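Local coordinates for protein flavin-dependent monooxygenase, oxygenase subunit HsaA (Mycobacterium tuberculosis, PDB 3AFF) that probably catalyses, as the oxygenase component of a two-component flavin-dependent monooxygenase, the ortho-hydroxylation of the cholesterol-derived phenol 3-HSA with reduced flavin and dioxygen, at residues P112-S117 / H147-F152; D64-F69 / G299-E304. All coordinates share one frame; numbering follows the deposited sequence.

Contact 1: residues P112-S117 / H147-F152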
loop_
_atom_site.group_PDB
_atom_site.type_symbol
_atom_site.label_atom_id
_atom_site.label_comp_id
_atom_site.label_asym_id
_atom_site.label_seq_id
_atom_site.Cartn_x
_atom_site.Cartn_y
_atom_site.Cartn_z
ATOM N N PRO A 112 -32.119 52.384 9.481
ATOM C CA PRO A 112 -31.815 51.037 8.990
ATOM C C PRO A 112 -30.320 50.796 8.765
ATOM O O PRO A 112 -29.916 49.700 8.373
ATOM C CB PRO A 112 -32.613 50.953 7.683
ATOM C CG PRO A 112 -32.598 52.386 7.166
ATOM C CD PRO A 112 -32.765 53.221 8.448
ATOM N N SER A 113 -29.508 51.783 9.086
ATOM C CA SER A 113 -28.037 51.624 9.008
ATOM C C SER A 113 -27.375 51.183 10.352
ATOM O O SER A 113 -26.148 50.996 10.463
ATOM C CB SER A 113 -27.391 52.889 8.462
ATOM O OG SER A 113 -27.109 53.822 9.490
ATOM N N THR A 114 -28.218 51.024 11.355
ATOM C CA THR A 114 -27.813 50.599 12.703
ATOM C C THR A 114 -27.135 49.231 12.608
ATOM O O THR A 114 -27.603 48.357 11.867
ATOM C CB THR A 114 -29.080 50.470 13.580
ATOM O OG1 THR A 114 -29.763 51.720 13.585
ATOM C CG2 THR A 114 -28.750 50.064 15.029
ATOM N N ARG A 115 -26.036 49.061 13.329
ATOM C CA ARG A 115 -25.260 47.778 13.349
ATOM C C ARG A 115 -25.329 47.046 14.697
ATOM O O ARG A 115 -25.615 47.643 15.734
ATOM C CB ARG A 115 -23.773 48.072 13.031
ATOM C CG ARG A 115 -23.560 48.584 11.617
ATOM C CD ARG A 115 -22.073 48.903 11.390
ATOM N NE ARG A 115 -21.722 50.135 12.062
ATOM C CZ ARG A 115 -21.857 51.355 11.554
ATOM N NH1 ARG A 115 -22.389 51.539 10.355
ATOM N NH2 ARG A 115 -21.475 52.410 12.276
ATOM N N ILE A 116 -25.054 45.735 14.663
ATOM C CA ILE A 116 -25.300 44.834 15.788
ATOM C C ILE A 116 -24.013 44.006 15.944
ATOM O O ILE A 116 -23.528 43.431 14.972
ATOM C CB ILE A 116 -26.568 43.884 15.529
ATOM C CG1 ILE A 116 -27.816 44.691 15.089
ATOM C CG2 ILE A 116 -26.904 43.046 16.748
ATOM C CD1 ILE A 116 -28.011 44.708 13.600
ATOM N N SER A 117 -23.444 43.958 17.152
ATOM C CA SER A 117 -22.281 43.073 17.377
ATOM C C SER A 117 -22.800 41.758 17.965
ATOM O O SER A 117 -24.000 41.594 18.088
ATOM C CB SER A 117 -21.294 43.770 18.315
ATOM O OG SER A 117 -21.926 44.099 19.574
ATOM N N HIS A 147 -18.526 49.733 17.312
ATOM C CA HIS A 147 -19.221 50.298 16.144
ATOM C C HIS A 147 -20.671 49.835 16.027
ATOM O O HIS A 147 -21.316 49.967 14.961
ATOM C CB HIS A 147 -18.453 49.998 14.861
ATOM C CG HIS A 147 -17.111 50.664 14.792
ATOM N ND1 HIS A 147 -16.960 52.003 14.488
ATOM C CD2 HIS A 147 -15.856 50.175 14.989
ATOM C CE1 HIS A 147 -15.675 52.311 14.516
ATOM N NE2 HIS A 147 -14.984 51.220 14.805
ATOM N N ALA A 148 -21.212 49.297 17.117
ATOM C CA ALA A 148 -22.594 48.802 17.085
ATOM C C ALA A 148 -23.453 49.490 18.144
ATOM O O ALA A 148 -22.935 49.883 19.198
ATOM C CB ALA A 148 -22.585 47.305 17.295
ATOM N N SER A 149 -24.765 49.623 17.914
ATOM C CA SER A 149 -25.539 50.157 19.022
ATOM C C SER A 149 -26.531 49.142 19.682
ATOM O O SER A 149 -27.360 49.484 20.523
ATOM C CB SER A 149 -26.150 51.513 18.617
ATOM O OG SER A 149 -26.851 51.362 17.412
ATOM N N TRP A 150 -26.399 47.887 19.273
ATOM C CA TRP A 150 -27.104 46.758 19.832
ATOM C C TRP A 150 -26.121 45.568 19.778
ATOM O O TRP A 150 -25.128 45.604 19.030
ATOM C CB TRP A 150 -28.237 46.395 18.893
ATOM C CG TRP A 150 -29.463 47.325 18.887
ATOM C CD1 TRP A 150 -29.618 48.491 18.151
ATOM C CD2 TRP A 150 -30.693 47.115 19.593
ATOM N NE1 TRP A 150 -30.862 49.020 18.407
ATOM C CE2 TRP A 150 -31.538 48.213 19.295
ATOM C CE3 TRP A 150 -31.165 46.112 20.458
ATOM C CZ2 TRP A 150 -32.857 48.325 19.814
ATOM C CZ3 TRP A 150 -32.451 46.228 20.983
ATOM C CH2 TRP A 150 -33.308 47.330 20.631
ATOM N N THR A 151 -26.429 44.503 20.527
ATOM C CA THR A 151 -25.607 43.319 20.494
ATOM C C THR A 151 -26.447 42.078 20.654
ATOM O O THR A 151 -27.473 42.092 21.345
ATOM C CB THR A 151 -24.494 43.348 21.613
ATOM O OG1 THR A 151 -23.472 42.448 21.242
ATOM C CG2 THR A 151 -25.052 42.981 23.077
ATOM N N PHE A 152 -25.952 40.979 20.091
ATOM C CA PHE A 152 -26.398 39.626 20.514
ATOM C C PHE A 152 -25.496 39.048 21.590
ATOM O O PHE A 152 -24.302 39.221 21.537
ATOM C CB PHE A 152 -26.350 38.634 19.347
ATOM C CG PHE A 152 -27.193 39.039 18.141
ATOM C CD1 PHE A 152 -28.562 39.307 18.279
ATOM C CD2 PHE A 152 -26.617 39.111 16.878
ATOM C CE1 PHE A 152 -29.373 39.611 17.151
ATOM C CE2 PHE A 152 -27.440 39.456 15.739
ATOM C CZ PHE A 152 -28.793 39.677 15.892
HETATM O O HOH W 1 -24.960 51.367 15.082
HETATM O O HOH W 2 -19.455 53.344 14.303
#
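Ser117 and Thr151 sit side by side where strands 116-119 and 150-159 run as a parallel pair in the beta domain of this acyl-CoA dehydrogenase-like fold. Ser117 uses both backbone polar atoms across the strands: its N donates to Trp150 O at 3.0 Å, and its O accepts from Phe152 N at 2.9 Å in a nearly straight bond. Its OG hydrogen-bonds Thr151 OG1 at 2.8 Å, either hydroxyl being a possible donor, and weakly Ser142 OG, a residue of the probable FMN site. Further toward the N-terminal ends, Arg115 O accepts from Ser149 N; Trp150 N, the next amide along, is buried without any partner in the model.

The Arg115 side chain, bent at chi3 (-75°), gives its NE to His147 O at 2.9 Å; the donor lies in the carbonyl plane, and the N-H...O angle is 159°. Phe50 adds a cation-pi contact to the same guanidinium. Water closes two further links: one molecule accepts from Arg115 N and pairs with Ser149 OG; the other joins His147 ND1, in the plane of the imidazole, to Arg115 NH2 by a weak bond. His147 NE2 is bonded to Leu36 O.

Two apolar touches complete the contact: Thr114 CG2 meets the Trp150 indole at its CD1 edge, and Ile116 CG2 stands over the centre of the Phe152 ring, 3.9 Å from its centroid, as a CH-pi contact.

Contact 2: residues D64-F69 / G299-E304; sequences DPALFF and GNVSDE
Val301 reaches from helix 286-309 to the first turn of helix 65-76, and its CG1 collects nearly all of the apolar contact. Val301 CG1 lies anti to the backbone N (chi1 174°), which carries it among Pro65, Ala66 and Phe69. Val301 CG1 is 3.9 Å from Pro65 CG. It also touches Ala66 CB, and meets the Phe69 ring at its edge, Val301 CG1 to Phe69 CD2 being 4.2 Å. CG2 touches the same Phe69 atom. The two short segments run close to antiparallel, at 157°, with axes 9.3 Å apart. Thr239, Met236 and Ala243 of helix 233-259 also pack on Phe69, and Thr239 reaches Val301 as well.

Polar groups act within each helix. Asp64 is the N-cap of helix 65-76: its OD1 accepts from Ala66 N at 3.0 Å, the N-H meeting it from above the carboxylate plane. Beside this bond, Val301 CG1 approaches Ala66 N to 3.7 Å. Ser302 OG, which hydrogen-bonds Ile298 O one turn back in its own helix, offers Ala66 CB a van der Waals contact at 3.7 Å.

With no hydrogen bond or salt bridge across, the helices are held here by small apolar surfaces fitting together, while the capping carboxylate satisfies an amide at the seam.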
loop_
_atom_site.group_PDB
_atom_site.type_symbol
_atom_site.label_atom_id
_atom_site.label_comp_id
_atom_site.label_asym_id
_atom_site.label_seq_id
_atom_site.Cartn_x
_atom_site.Cartn_y
_atom_site.Cartn_z
ATOM N N ASP A 64 -26.971 37.249 -2.598
ATOM C CA ASP A 64 -26.375 35.927 -2.741
ATOM C C ASP A 64 -25.264 35.805 -1.669
ATOM O O ASP A 64 -24.341 36.651 -1.620
ATOM C CB ASP A 64 -25.832 35.874 -4.149
ATOM C CG ASP A 64 -25.020 34.624 -4.463
ATOM O OD1 ASP A 64 -24.687 33.799 -3.566
ATOM O OD2 ASP A 64 -24.741 34.498 -5.687
ATOM N N PRO A 65 -25.379 34.819 -0.753
ATOM C CA PRO A 65 -24.397 34.789 0.363
ATOM C C PRO A 65 -22.922 34.578 -0.133
ATOM O O PRO A 65 -21.985 35.049 0.478
ATOM C CB PRO A 65 -24.936 33.650 1.250
ATOM C CG PRO A 65 -25.591 32.749 0.279
ATOM C CD PRO A 65 -26.359 33.728 -0.604
ATOM N N ALA A 66 -22.728 33.993 -1.323
ATOM C CA ALA A 66 -21.371 33.872 -1.841
ATOM C C ALA A 66 -20.735 35.212 -2.195
ATOM O O ALA A 66 -19.510 35.421 -2.045
ATOM C CB ALA A 66 -21.351 32.886 -2.999
ATOM N N LEU A 67 -21.562 36.177 -2.629
ATOM C CA LEU A 67 -21.044 37.504 -2.877
ATOM C C LEU A 67 -20.667 38.236 -1.627
ATOM O O LEU A 67 -19.703 39.025 -1.628
ATOM C CB LEU A 67 -22.069 38.356 -3.630
ATOM C CG LEU A 67 -22.330 37.826 -5.039
ATOM C CD1 LEU A 67 -23.377 38.706 -5.674
ATOM C CD2 LEU A 67 -21.017 37.782 -5.910
ATOM N N PHE A 68 -21.468 38.092 -0.577
ATOM C CA PHE A 68 -21.086 38.661 0.705
ATOM C C PHE A 68 -19.737 38.118 1.184
ATOM O O PHE A 68 -18.895 38.892 1.601
ATOM C CB PHE A 68 -22.155 38.385 1.792
ATOM C CG PHE A 68 -21.742 38.908 3.148
ATOM C CD1 PHE A 68 -21.952 40.254 3.483
ATOM C CD2 PHE A 68 -21.120 38.061 4.079
ATOM C CE1 PHE A 68 -21.571 40.733 4.713
ATOM C CE2 PHE A 68 -20.711 38.557 5.311
ATOM C CZ PHE A 68 -20.953 39.872 5.621
ATOM N N PHE A 69 -19.525 36.801 1.146
ATOM C CA PHE A 69 -18.203 36.251 1.586
ATOM C C PHE A 69 -16.991 36.668 0.735
ATOM O O PHE A 69 -15.911 36.956 1.276
ATOM C CB PHE A 69 -18.272 34.732 1.861
ATOM C CG PHE A 69 -19.226 34.386 2.966
ATOM C CD1 PHE A 69 -19.055 34.932 4.242
ATOM C CD2 PHE A 69 -20.332 33.549 2.739
ATOM C CE1 PHE A 69 -19.974 34.623 5.290
ATOM C CE2 PHE A 69 -21.238 33.224 3.758
ATOM C CZ PHE A 69 -21.083 33.757 5.043
ATOM N N GLY A 299 -17.557 27.247 -2.550
ATOM C CA GLY A 299 -18.308 26.202 -3.210
ATOM C C GLY A 299 -19.464 25.603 -2.438
ATOM O O GLY A 299 -20.512 25.312 -3.026
ATOM N N ASN A 300 -19.269 25.322 -1.144
ATOM C CA ASN A 300 -20.352 24.794 -0.333
ATOM C C ASN A 300 -21.449 25.845 -0.126
ATOM O O ASN A 300 -22.612 25.509 -0.079
ATOM C CB ASN A 300 -19.755 24.397 1.025
ATOM C CG ASN A 300 -18.762 23.298 0.874
ATOM O OD1 ASN A 300 -17.668 23.294 1.456
ATOM N ND2 ASN A 300 -19.135 22.353 0.077
ATOM N N VAL A 301 -21.058 27.117 -0.022
ATOM C CA VAL A 301 -22.048 28.222 0.116
ATOM C C VAL A 301 -22.930 28.316 -1.163
ATOM O O VAL A 301 -24.130 28.253 -1.097
ATOM C CB VAL A 301 -21.307 29.575 0.374
ATOM C CG1 VAL A 301 -22.300 30.748 0.361
ATOM C CG2 VAL A 301 -20.534 29.487 1.704
ATOM N N SER A 302 -22.292 28.391 -2.335
ATOM C CA SER A 302 -22.978 28.343 -3.645
ATOM C C SER A 302 -23.889 27.136 -3.864
ATOM O O SER A 302 -24.994 27.268 -4.329
ATOM C CB SER A 302 -21.912 28.326 -4.730
ATOM O OG SER A 302 -21.310 29.584 -4.671
ATOM N N ASP A 303 -23.431 25.945 -3.501
ATOM C CA ASP A 303 -24.276 24.755 -3.643
ATOM C C ASP A 303 -25.553 24.798 -2.807
ATOM O O ASP A 303 -26.622 24.330 -3.233
ATOM C CB ASP A 303 -23.497 23.466 -3.295
ATOM C CG ASP A 303 -22.345 23.147 -4.282
ATOM O OD1 ASP A 303 -22.202 23.835 -5.308
ATOM O OD2 ASP A 303 -21.570 22.167 -4.032
ATOM N N GLU A 304 -25.425 25.266 -1.575
ATOM C CA GLU A 304 -26.566 25.373 -0.674
ATOM C C GLU A 304 -27.492 26.450 -1.214
ATOM O O GLU A 304 -28.671 26.195 -1.285
ATOM C CB GLU A 304 -26.130 25.766 0.760
ATOM C CG GLU A 304 -25.409 24.606 1.505
ATOM C CD GLU A 304 -24.888 25.009 2.922
ATOM O OE1 GLU A 304 -25.055 26.182 3.305
ATOM O OE2 GLU A 304 -24.324 24.140 3.643
#

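In the fold
Contact 2 joins two helices, one from the N-terminal and one from the C-terminal acyl-CoA dehydrogenase family region; contact 1 lies in the beta domain that the chain builds between them. Their centres are 24 Å apart and their nearest atoms about 10 Å apart, so they do not touch. Only contact 1 borders the probable FMN site: the side chain of Ser117 is about 3 Å from that of Ser142, and that of Phe152 about 3 Å from that of Tyr120. Contact 2 stands further back, Phe69 being about 11 Å, side chain to side chain, from both Trp84 and Tyr120, and it packs the helical part of the fold.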